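PDB 3QR0: phospholipase C-beta (PLC-beta) from Sepia officinalis, which belongs to the phosphoinositide-specific phospholipase C family, multidomain proteins that combine PH, EF-hand, TIM-barrel and C2 modules, and holds a calcium ion. Local coordinates for residues I11-P16 with Y142-L147; D66-R71 with N755-L760; L313-R318 with F614-C619. One frame throughout, in Å; residues are numbered along the deposited sequence.

Interaction 1: I11-P16 with Y142-L147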
loop_
_atom_site.group_PDB
_atom_site.type_symbol
_atom_site.label_atom_id
_atom_site.label_comp_id
_atom_site.label_asym_id
_atom_site.label_seq_id
_atom_site.Cartn_x
_atom_site.Cartn_y
_atom_site.Cartn_z
ATOM N N ILE A 11 -12.304 16.971 3.774
ATOM C CA ILE A 11 -11.333 15.856 3.969
ATOM C C ILE A 11 -11.009 15.675 5.459
ATOM O O ILE A 11 -10.614 16.626 6.136
ATOM C CB ILE A 11 -10.021 16.110 3.185
ATOM C CG1 ILE A 11 -10.308 16.296 1.691
ATOM C CG2 ILE A 11 -9.047 14.968 3.388
ATOM C CD1 ILE A 11 -10.917 15.069 1.020
ATOM N N GLU A 12 -11.175 14.450 5.956
ATOM C CA GLU A 12 -10.989 14.148 7.380
ATOM C C GLU A 12 -9.529 13.881 7.766
ATOM O O GLU A 12 -9.204 13.852 8.953
ATOM C CB GLU A 12 -11.844 12.942 7.780
ATOM C CG GLU A 12 -13.345 13.149 7.602
ATOM C CD GLU A 12 -14.165 11.930 8.011
ATOM O OE1 GLU A 12 -13.592 10.820 8.105
ATOM O OE2 GLU A 12 -15.385 12.084 8.241
ATOM N N LEU A 13 -8.658 13.687 6.775
ATOM C CA LEU A 13 -7.242 13.389 7.031
ATOM C C LEU A 13 -6.513 14.554 7.699
ATOM O O LEU A 13 -6.669 15.707 7.292
ATOM C CB LEU A 13 -6.520 13.043 5.724
ATOM C CG LEU A 13 -6.944 11.767 5.001
ATOM C CD1 LEU A 13 -6.180 11.652 3.690
ATOM C CD2 LEU A 13 -6.717 10.529 5.869
ATOM N N LYS A 14 -5.705 14.239 8.710
ATOM C CA LYS A 14 -4.943 15.244 9.448
ATOM C C LYS A 14 -3.477 14.837 9.564
ATOM O O LYS A 14 -3.162 13.653 9.622
ATOM C CB LYS A 14 -5.552 15.424 10.843
ATOM C CG LYS A 14 -6.960 16.021 10.817
ATOM C CD LYS A 14 -7.776 15.654 12.046
ATOM C CE LYS A 14 -9.239 16.035 11.858
ATOM N NZ LYS A 14 -10.073 15.674 13.042
ATOM N N TRP A 15 -2.584 15.823 9.594
ATOM C CA TRP A 15 -1.164 15.561 9.827
ATOM C C TRP A 15 -0.972 15.100 11.275
ATOM O O TRP A 15 -1.808 15.406 12.126
ATOM C CB TRP A 15 -0.339 16.822 9.568
ATOM C CG TRP A 15 -0.335 17.237 8.137
ATOM C CD1 TRP A 15 -1.129 18.184 7.551
ATOM C CD2 TRP A 15 0.500 16.712 7.103
ATOM N NE1 TRP A 15 -0.828 18.285 6.212
ATOM C CE2 TRP A 15 0.170 17.394 5.912
ATOM C CE3 TRP A 15 1.508 15.739 7.070
ATOM C CZ2 TRP A 15 0.804 17.126 4.697
ATOM C CZ3 TRP A 15 2.140 15.475 5.862
ATOM C CH2 TRP A 15 1.782 16.165 4.691
ATOM N N PRO A 16 0.108 14.350 11.560
ATOM C CA PRO A 16 0.384 13.944 12.940
ATOM C C PRO A 16 0.413 15.129 13.907
ATOM O O PRO A 16 0.957 16.184 13.579
ATOM C CB PRO A 16 1.767 13.305 12.848
ATOM C CG PRO A 16 1.854 12.812 11.474
ATOM C CD PRO A 16 1.115 13.803 10.633
ATOM N N TYR A 142 0.634 5.040 10.657
ATOM C CA TYR A 142 -0.402 4.830 9.641
ATOM C C TYR A 142 -1.057 6.126 9.179
ATOM O O TYR A 142 -2.148 6.112 8.620
ATOM C CB TYR A 142 -1.436 3.812 10.147
ATOM C CG TYR A 142 -0.839 2.429 10.130
ATOM C CD1 TYR A 142 -1.011 1.595 9.036
ATOM C CD2 TYR A 142 -0.029 1.993 11.165
ATOM C CE1 TYR A 142 -0.427 0.333 8.994
ATOM C CE2 TYR A 142 0.568 0.735 11.132
ATOM C CZ TYR A 142 0.362 -0.089 10.046
ATOM O OH TYR A 142 0.949 -1.332 10.010
ATOM N N ASN A 143 -0.375 7.248 9.383
ATOM C CA ASN A 143 -0.895 8.528 8.930
ATOM C C ASN A 143 -0.719 8.683 7.411
ATOM O O ASN A 143 0.403 8.770 6.907
ATOM C CB ASN A 143 -0.224 9.675 9.672
ATOM C CG ASN A 143 -0.900 10.994 9.415
ATOM O OD1 ASN A 143 -0.809 11.543 8.318
ATOM N ND2 ASN A 143 -1.584 11.517 10.425
ATOM N N LEU A 144 -1.837 8.727 6.695
ATOM C CA LEU A 144 -1.814 8.753 5.233
ATOM C C LEU A 144 -1.184 10.019 4.652
ATOM O O LEU A 144 -0.506 9.958 3.628
ATOM C CB LEU A 144 -3.225 8.547 4.664
ATOM C CG LEU A 144 -3.776 7.137 4.886
ATOM C CD1 LEU A 144 -5.232 7.044 4.426
ATOM C CD2 LEU A 144 -2.904 6.096 4.176
ATOM N N LEU A 145 -1.392 11.162 5.296
ATOM C CA LEU A 145 -0.731 12.383 4.845
ATOM C C LEU A 145 0.788 12.266 4.950
ATOM O O LEU A 145 1.491 12.633 4.016
ATOM C CB LEU A 145 -1.226 13.605 5.615
ATOM C CG LEU A 145 -2.637 14.046 5.256
ATOM C CD1 LEU A 145 -3.071 15.205 6.139
ATOM C CD2 LEU A 145 -2.711 14.424 3.771
ATOM N N SER A 146 1.277 11.754 6.078
ATOM C CA SER A 146 2.714 11.559 6.285
ATOM C C SER A 146 3.291 10.584 5.261
ATOM O O SER A 146 4.349 10.830 4.680
ATOM C CB SER A 146 2.987 11.043 7.701
ATOM O OG SER A 146 4.370 10.825 7.906
ATOM N N LEU A 147 2.577 9.485 5.038
ATOM C CA LEU A 147 2.973 8.473 4.065
ATOM C C LEU A 147 2.958 8.960 2.607
ATOM O O LEU A 147 3.620 8.364 1.758
ATOM C CB LEU A 147 2.067 7.246 4.198
ATOM C CG LEU A 147 2.240 6.449 5.492
ATOM C CD1 LEU A 147 1.165 5.360 5.581
ATOM C CD2 LEU A 147 3.645 5.854 5.584
HETATM O O HOH W 1 -3.591 11.513 7.613
#
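The indole of Trp15 lies across the start of helix 144-147 like a lid, and the rest of the contact is arranged round that pose. With CG anti to its own carbonyl carbon (chi1 -67°), the ring swings back to the helix although its CB points the other way. Leu145 meets one face: its CB stands 3.7 Å from the centroid of the six-membered ring, almost on the normal, a CH-pi contact in which the two side chains cross at about a right angle. The CD1 branch of Leu145 reaches on toward the backbone, 3.5 Å from the carbonyl C of Lys14, while its CG packs against CB of Leu13 at 4.0 Å. Leu13 crosses Leu144 obliquely, methyl to methyl.

Asn143 provides the polar half from the N-cap position. Its CG is anti to the backbone N (chi1 -170°), which sends the amide to the first turn and the extended chain together. On one side ND2 donates to Lys14 O at 2.8 Å, nearly in the amide plane; on the other, OD1 accepts from Ser146 N at 3.1 Å on a lone pair. Pro16 lies obliquely across this amide, its CD 3.5 Å from ND2. Water 1 donates to Lys14 O and accepts from Leu145 N, so the carbonyl is held twice. Met316 of the neighbouring helix 316-319 also touches Leu145.

The N-terminal segment is thus fastened to the end of the PH region. Because one amide caps the helix with its oxygen and binds the incoming chain with its nitrogen, its flip state is set by two bonds, and the apolar Leu13-Leu145-Trp15 packing runs alongside that polar link.

Interaction 2: D66-R71 with N755-L760; sequences DLAYVR and NRPLGL
Strand 70-75 of the PH-domain beta-barrel, and the turn leading into it, meet the C2 region here in a buried domain interface. An Asx turn shapes the PH side, Asp66 OD1 accepting from Ala68 N at 2.9 Å. Arg756 then extends from the C2 side, its chain bent at chi2 (-65°), and sets NH1 between two backbone carbonyls. NH1 donates to Ala68 O at 2.7 Å and to Val70 O at 3.1 Å; both oxygens lie near the guanidinium plane, yet each is approached from above its own carbonyl plane. NH2 adds a weak bond to Val70 O.

Over one face of this group lies the guanidinium of Arg71, planes 20° apart and centres 4.4 Å apart, with NH2 of Arg71 bonded to Ser754 OG and NE to Gly111 O. At the far end Tyr69 OH donates to Pro757 O at 2.5 Å, in the carbonyl plane on a lone pair, while Ala68 CB covers one face of its ring. Carbonyl oxygens receive N-H groups of both arginines and Tyr142 makes a cation-pi contact with Arg756, which probably helps to offset the repulsion between their like charges.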
loop_
_atom_site.group_PDB
_atom_site.type_symbol
_atom_site.label_atom_id
_atom_site.label_comp_id
_atom_site.label_asym_id
_atom_site.label_seq_id
_atom_site.Cartn_x
_atom_site.Cartn_y
_atom_site.Cartn_z
ATOM N N ASP A 66 12.591 4.856 12.362
ATOM C CA ASP A 66 11.878 5.627 11.352
ATOM C C ASP A 66 10.463 5.072 11.304
ATOM O O ASP A 66 10.258 3.913 10.931
ATOM C CB ASP A 66 12.579 5.468 9.999
ATOM C CG ASP A 66 11.998 6.356 8.909
ATOM O OD1 ASP A 66 10.807 6.707 8.972
ATOM O OD2 ASP A 66 12.746 6.689 7.965
ATOM N N LEU A 67 9.488 5.900 11.681
ATOM C CA LEU A 67 8.101 5.449 11.779
ATOM C C LEU A 67 7.503 5.051 10.422
ATOM O O LEU A 67 6.460 4.397 10.378
ATOM C CB LEU A 67 7.232 6.512 12.453
ATOM C CG LEU A 67 7.552 6.805 13.921
ATOM C CD1 LEU A 67 6.562 7.804 14.489
ATOM C CD2 LEU A 67 7.555 5.530 14.761
ATOM N N ALA A 68 8.180 5.418 9.334
ATOM C CA ALA A 68 7.819 4.959 7.991
ATOM C C ALA A 68 7.820 3.428 7.860
ATOM O O ALA A 68 7.143 2.890 6.993
ATOM C CB ALA A 68 8.752 5.568 6.954
ATOM N N TYR A 69 8.585 2.738 8.704
ATOM C CA TYR A 69 8.669 1.278 8.644
ATOM C C TYR A 69 8.128 0.583 9.900
ATOM O O TYR A 69 8.248 -0.630 10.040
ATOM C CB TYR A 69 10.109 0.873 8.335
ATOM C CG TYR A 69 10.660 1.671 7.168
ATOM C CD1 TYR A 69 10.067 1.591 5.911
ATOM C CD2 TYR A 69 11.739 2.535 7.329
ATOM C CE1 TYR A 69 10.539 2.341 4.843
ATOM C CE2 TYR A 69 12.220 3.292 6.265
ATOM C CZ TYR A 69 11.617 3.189 5.028
ATOM O OH TYR A 69 12.092 3.929 3.969
ATOM N N VAL A 70 7.507 1.347 10.796
ATOM C CA VAL A 70 6.857 0.763 11.967
ATOM C C VAL A 70 5.547 0.122 11.512
ATOM O O VAL A 70 4.769 0.731 10.770
ATOM C CB VAL A 70 6.622 1.799 13.086
ATOM C CG1 VAL A 70 5.610 1.277 14.102
ATOM C CG2 VAL A 70 7.953 2.140 13.765
ATOM N N ARG A 71 5.335 -1.120 11.936
ATOM C CA ARG A 71 4.196 -1.924 11.487
ATOM C C ARG A 71 3.113 -2.026 12.540
ATOM O O ARG A 71 1.921 -2.001 12.231
ATOM C CB ARG A 71 4.676 -3.328 11.107
ATOM C CG ARG A 71 5.671 -3.344 9.955
ATOM C CD ARG A 71 5.030 -2.909 8.661
ATOM N NE ARG A 71 6.004 -2.688 7.596
ATOM C CZ ARG A 71 5.691 -2.440 6.326
ATOM N NH1 ARG A 71 4.425 -2.390 5.933
ATOM N NH2 ARG A 71 6.656 -2.250 5.439
ATOM N N ASN A 755 4.802 -0.803 -0.388
ATOM C CA ASN A 755 4.218 0.523 -0.577
ATOM C C ASN A 755 4.477 1.496 0.571
ATOM O O ASN A 755 3.711 2.432 0.773
ATOM C CB ASN A 755 2.709 0.452 -0.891
ATOM C CG ASN A 755 2.226 1.639 -1.732
ATOM O OD1 ASN A 755 2.945 2.133 -2.606
ATOM N ND2 ASN A 755 1.010 2.097 -1.470
ATOM N N ARG A 756 5.563 1.292 1.312
ATOM C CA ARG A 756 6.008 2.289 2.282
ATOM C C ARG A 756 7.066 3.192 1.641
ATOM O O ARG A 756 7.806 2.753 0.755
ATOM C CB ARG A 756 6.542 1.630 3.559
ATOM C CG ARG A 756 5.452 0.994 4.439
ATOM C CD ARG A 756 4.500 2.051 5.000
ATOM N NE ARG A 756 3.521 1.508 5.939
ATOM C CZ ARG A 756 3.708 1.359 7.250
ATOM N NH1 ARG A 756 4.858 1.695 7.827
ATOM N NH2 ARG A 756 2.732 0.855 7.994
ATOM N N PRO A 757 7.152 4.456 2.095
ATOM C CA PRO A 757 8.075 5.412 1.483
ATOM C C PRO A 757 9.552 5.033 1.631
ATOM O O PRO A 757 9.990 4.616 2.705
ATOM C CB PRO A 757 7.796 6.726 2.241
ATOM C CG PRO A 757 6.563 6.511 3.019
ATOM C CD PRO A 757 6.423 5.045 3.235
ATOM N N LEU A 758 10.304 5.178 0.548
ATOM C CA LEU A 758 11.759 5.139 0.620
ATOM C C LEU A 758 12.293 6.351 1.379
ATOM O O LEU A 758 13.361 6.282 1.974
ATOM C CB LEU A 758 12.381 5.118 -0.785
ATOM C CG LEU A 758 12.640 3.753 -1.411
ATOM C CD1 LEU A 758 11.343 3.031 -1.643
ATOM C CD2 LEU A 758 13.423 3.910 -2.713
ATOM N N GLY A 759 11.560 7.460 1.323
ATOM C CA GLY A 759 11.995 8.727 1.907
ATOM C C GLY A 759 12.227 9.759 0.815
ATOM O O GLY A 759 11.324 10.066 0.032
ATOM N N LEU A 760 13.449 10.277 0.747
ATOM C CA LEU A 760 13.799 11.308 -0.234
ATOM C C LEU A 760 13.798 10.813 -1.682
ATOM O O LEU A 760 13.644 11.619 -2.602
ATOM C CB LEU A 760 15.171 11.905 0.099
ATOM C CG LEU A 760 15.214 12.850 1.302
ATOM C CD1 LEU A 760 16.653 13.125 1.717
ATOM C CD2 LEU A 760 14.502 14.136 0.964
#

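Interaction 3: L313-R318 with F614-C619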
loop_
_atom_site.group_PDB
_atom_site.type_symbol
_atom_site.label_atom_id
_atom_site.label_comp_id
_atom_site.label_asym_id
_atom_site.label_seq_id
_atom_site.Cartn_x
_atom_site.Cartn_y
_atom_site.Cartn_z
ATOM N N LEU A 313 1.253 14.907 -5.934
ATOM C CA LEU A 313 0.630 14.121 -6.998
ATOM C C LEU A 313 -0.613 13.364 -6.515
ATOM O O LEU A 313 -1.510 13.081 -7.299
ATOM C CB LEU A 313 1.644 13.149 -7.620
ATOM C CG LEU A 313 1.901 11.824 -6.898
ATOM C CD1 LEU A 313 0.790 10.808 -7.183
ATOM C CD2 LEU A 313 3.243 11.252 -7.314
ATOM N N THR A 314 -0.665 13.048 -5.223
ATOM C CA THR A 314 -1.758 12.252 -4.666
ATOM C C THR A 314 -3.069 13.048 -4.604
ATOM O O THR A 314 -3.104 14.119 -3.996
ATOM C CB THR A 314 -1.409 11.754 -3.252
ATOM O OG1 THR A 314 -0.192 10.998 -3.300
ATOM C CG2 THR A 314 -2.534 10.883 -2.686
ATOM N N PRO A 315 -4.141 12.537 -5.250
ATOM C CA PRO A 315 -5.460 13.180 -5.160
ATOM C C PRO A 315 -6.076 12.946 -3.785
ATOM O O PRO A 315 -6.465 11.822 -3.456
ATOM C CB PRO A 315 -6.274 12.502 -6.265
ATOM C CG PRO A 315 -5.576 11.212 -6.539
ATOM C CD PRO A 315 -4.145 11.373 -6.156
ATOM N N MET A 316 -6.144 14.005 -2.990
ATOM C CA MET A 316 -6.539 13.881 -1.588
ATOM C C MET A 316 -7.973 13.375 -1.417
ATOM O O MET A 316 -8.243 12.618 -0.489
ATOM C CB MET A 316 -6.324 15.207 -0.846
ATOM C CG MET A 316 -4.848 15.547 -0.646
ATOM S SD MET A 316 -3.984 14.337 0.400
ATOM C CE MET A 316 -2.286 14.525 -0.161
ATOM N N HIS A 317 -8.871 13.758 -2.327
ATOM C CA HIS A 317 -10.260 13.289 -2.282
ATOM C C HIS A 317 -10.369 11.767 -2.487
ATOM O O HIS A 317 -11.318 11.143 -2.009
ATOM C CB HIS A 317 -11.150 14.057 -3.288
ATOM C CG HIS A 317 -10.887 13.719 -4.725
ATOM N ND1 HIS A 317 -9.824 14.241 -5.433
ATOM C CD2 HIS A 317 -11.551 12.911 -5.587
ATOM C CE1 HIS A 317 -9.842 13.765 -6.665
ATOM N NE2 HIS A 317 -10.879 12.954 -6.785
ATOM N N ARG A 318 -9.397 11.177 -3.186
ATOM C CA ARG A 318 -9.331 9.721 -3.358
ATOM C C ARG A 318 -8.587 9.028 -2.217
ATOM O O ARG A 318 -8.937 7.914 -1.842
ATOM C CB ARG A 318 -8.660 9.358 -4.686
ATOM C CG ARG A 318 -9.522 9.608 -5.914
ATOM C CD ARG A 318 -9.104 8.711 -7.091
ATOM N NE ARG A 318 -9.393 7.285 -6.867
ATOM C CZ ARG A 318 -8.485 6.314 -6.684
ATOM N NH1 ARG A 318 -7.173 6.564 -6.685
ATOM N NH2 ARG A 318 -8.895 5.061 -6.496
ATOM N N PHE A 614 -4.834 -0.210 -3.209
ATOM C CA PHE A 614 -5.625 -0.272 -1.978
ATOM C C PHE A 614 -5.141 0.682 -0.873
ATOM O O PHE A 614 -5.710 0.689 0.221
ATOM C CB PHE A 614 -5.718 -1.719 -1.455
ATOM C CG PHE A 614 -6.782 -2.543 -2.138
ATOM C CD1 PHE A 614 -8.122 -2.233 -1.977
ATOM C CD2 PHE A 614 -6.443 -3.617 -2.949
ATOM C CE1 PHE A 614 -9.108 -2.985 -2.601
ATOM C CE2 PHE A 614 -7.421 -4.368 -3.577
ATOM C CZ PHE A 614 -8.756 -4.051 -3.400
ATOM N N GLU A 615 -4.117 1.487 -1.149
ATOM C CA GLU A 615 -3.775 2.602 -0.274
ATOM C C GLU A 615 -4.899 3.632 -0.284
ATOM O O GLU A 615 -5.156 4.290 0.723
ATOM C CB GLU A 615 -2.477 3.288 -0.707
ATOM C CG GLU A 615 -2.026 4.345 0.300
ATOM C CD GLU A 615 -0.787 5.092 -0.108
ATOM O OE1 GLU A 615 -0.469 5.142 -1.318
ATOM O OE2 GLU A 615 -0.118 5.630 0.801
ATOM N N TYR A 616 -5.567 3.758 -1.429
ATOM C CA TYR A 616 -6.620 4.752 -1.608
ATOM C C TYR A 616 -7.913 4.352 -0.890
ATOM O O TYR A 616 -8.044 3.235 -0.394
ATOM C CB TYR A 616 -6.839 5.027 -3.104
ATOM C CG TYR A 616 -5.668 5.771 -3.707
ATOM C CD1 TYR A 616 -5.612 7.156 -3.660
ATOM C CD2 TYR A 616 -4.600 5.090 -4.285
ATOM C CE1 TYR A 616 -4.538 7.853 -4.187
ATOM C CE2 TYR A 616 -3.520 5.779 -4.818
ATOM C CZ TYR A 616 -3.497 7.164 -4.760
ATOM O OH TYR A 616 -2.443 7.870 -5.281
ATOM N N ASN A 617 -8.845 5.299 -0.815
ATOM C CA ASN A 617 -10.052 5.167 -0.005
ATOM C C ASN A 617 -9.724 4.830 1.458
ATOM O O ASN A 617 -10.277 3.899 2.040
ATOM C CB ASN A 617 -11.028 4.156 -0.610
ATOM C CG ASN A 617 -12.449 4.344 -0.097
ATOM O OD1 ASN A 617 -12.916 5.476 0.061
ATOM N ND2 ASN A 617 -13.141 3.236 0.171
ATOM N N GLY A 618 -8.808 5.609 2.027
ATOM C CA GLY A 618 -8.472 5.530 3.450
ATOM C C GLY A 618 -7.744 4.275 3.875
ATOM O O GLY A 618 -7.715 3.947 5.060
ATOM N N CYS A 619 -7.139 3.575 2.918
ATOM C CA CYS A 619 -6.573 2.251 3.166
ATOM C C CYS A 619 -7.598 1.332 3.861
ATOM O O CYS A 619 -7.257 0.524 4.726
ATOM C CB CYS A 619 -5.274 2.365 3.972
ATOM S SG CYS A 619 -4.171 0.947 3.763
HETATM O O HOH W 2 -12.033 7.520 -1.937
#
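Tight packing here centres on the ring of Tyr616, which is turned toward the start of helix 316-319. Bent at chi3 (68°), the side chain of Arg318 folds back so that NH1 sits 3.4 Å above one ring face, displaced toward the CG rim, with the guanidinium and ring planes 31° apart. At the phenol end CG2 of Thr314 comes obliquely to within 3.9 Å of Tyr616 CE1, and CD of Pro315 lies 4.0 Å from Tyr616 OH. Pro737 of strand 730-737, in the C2 region, touches both Arg318 and Tyr616.

The other side is polar and hydrated. Asn617 N donates to Arg318 O at 2.8 Å in a short, straight bond, nearly along the C=O axis. Looser is the link through water 2, 3.1 Å from Arg318 O and 3.0 Å from Asn617 OD1. The Asn617 amide is held by Tyr622 O through ND2 and by Ala323 N through OD1.

One direct backbone bond thus joins segment 313-318, which overlaps the EF-hand-like region, to the loop after helix 605-613 of the barrel, and Gly618 with Leu319 adds another just beyond. NH1 over the aromatic face probably gains from the ring's electron density, while a long, weak ion pair runs from Arg318 NE to Asp739 OD1.

How the interactions relate
From the N terminus, interaction 1 closes first, returning the end of the PH region at residues 142-147 to the opening segment 11-16. Interaction 2 starts within that loop, at 66-71, but closes only at 755-760 in the C2 region, so the two cross. Interaction 3, from 313-318 to 614-619, follows interaction 1 in series and falls wholly within the span of interaction 2, linking the EF-hand region to the barrel. The three are neighbours in space: Tyr142 OH, a probable hydrogen-bond partner of Arg71 O at 2.5 Å, joins interactions 1 and 2, while Leu145 CD2 packs 3.6 Å from Met316 SD between interactions 1 and 3. Together they join the PH, EF-hand-like, barrel and C2 regions.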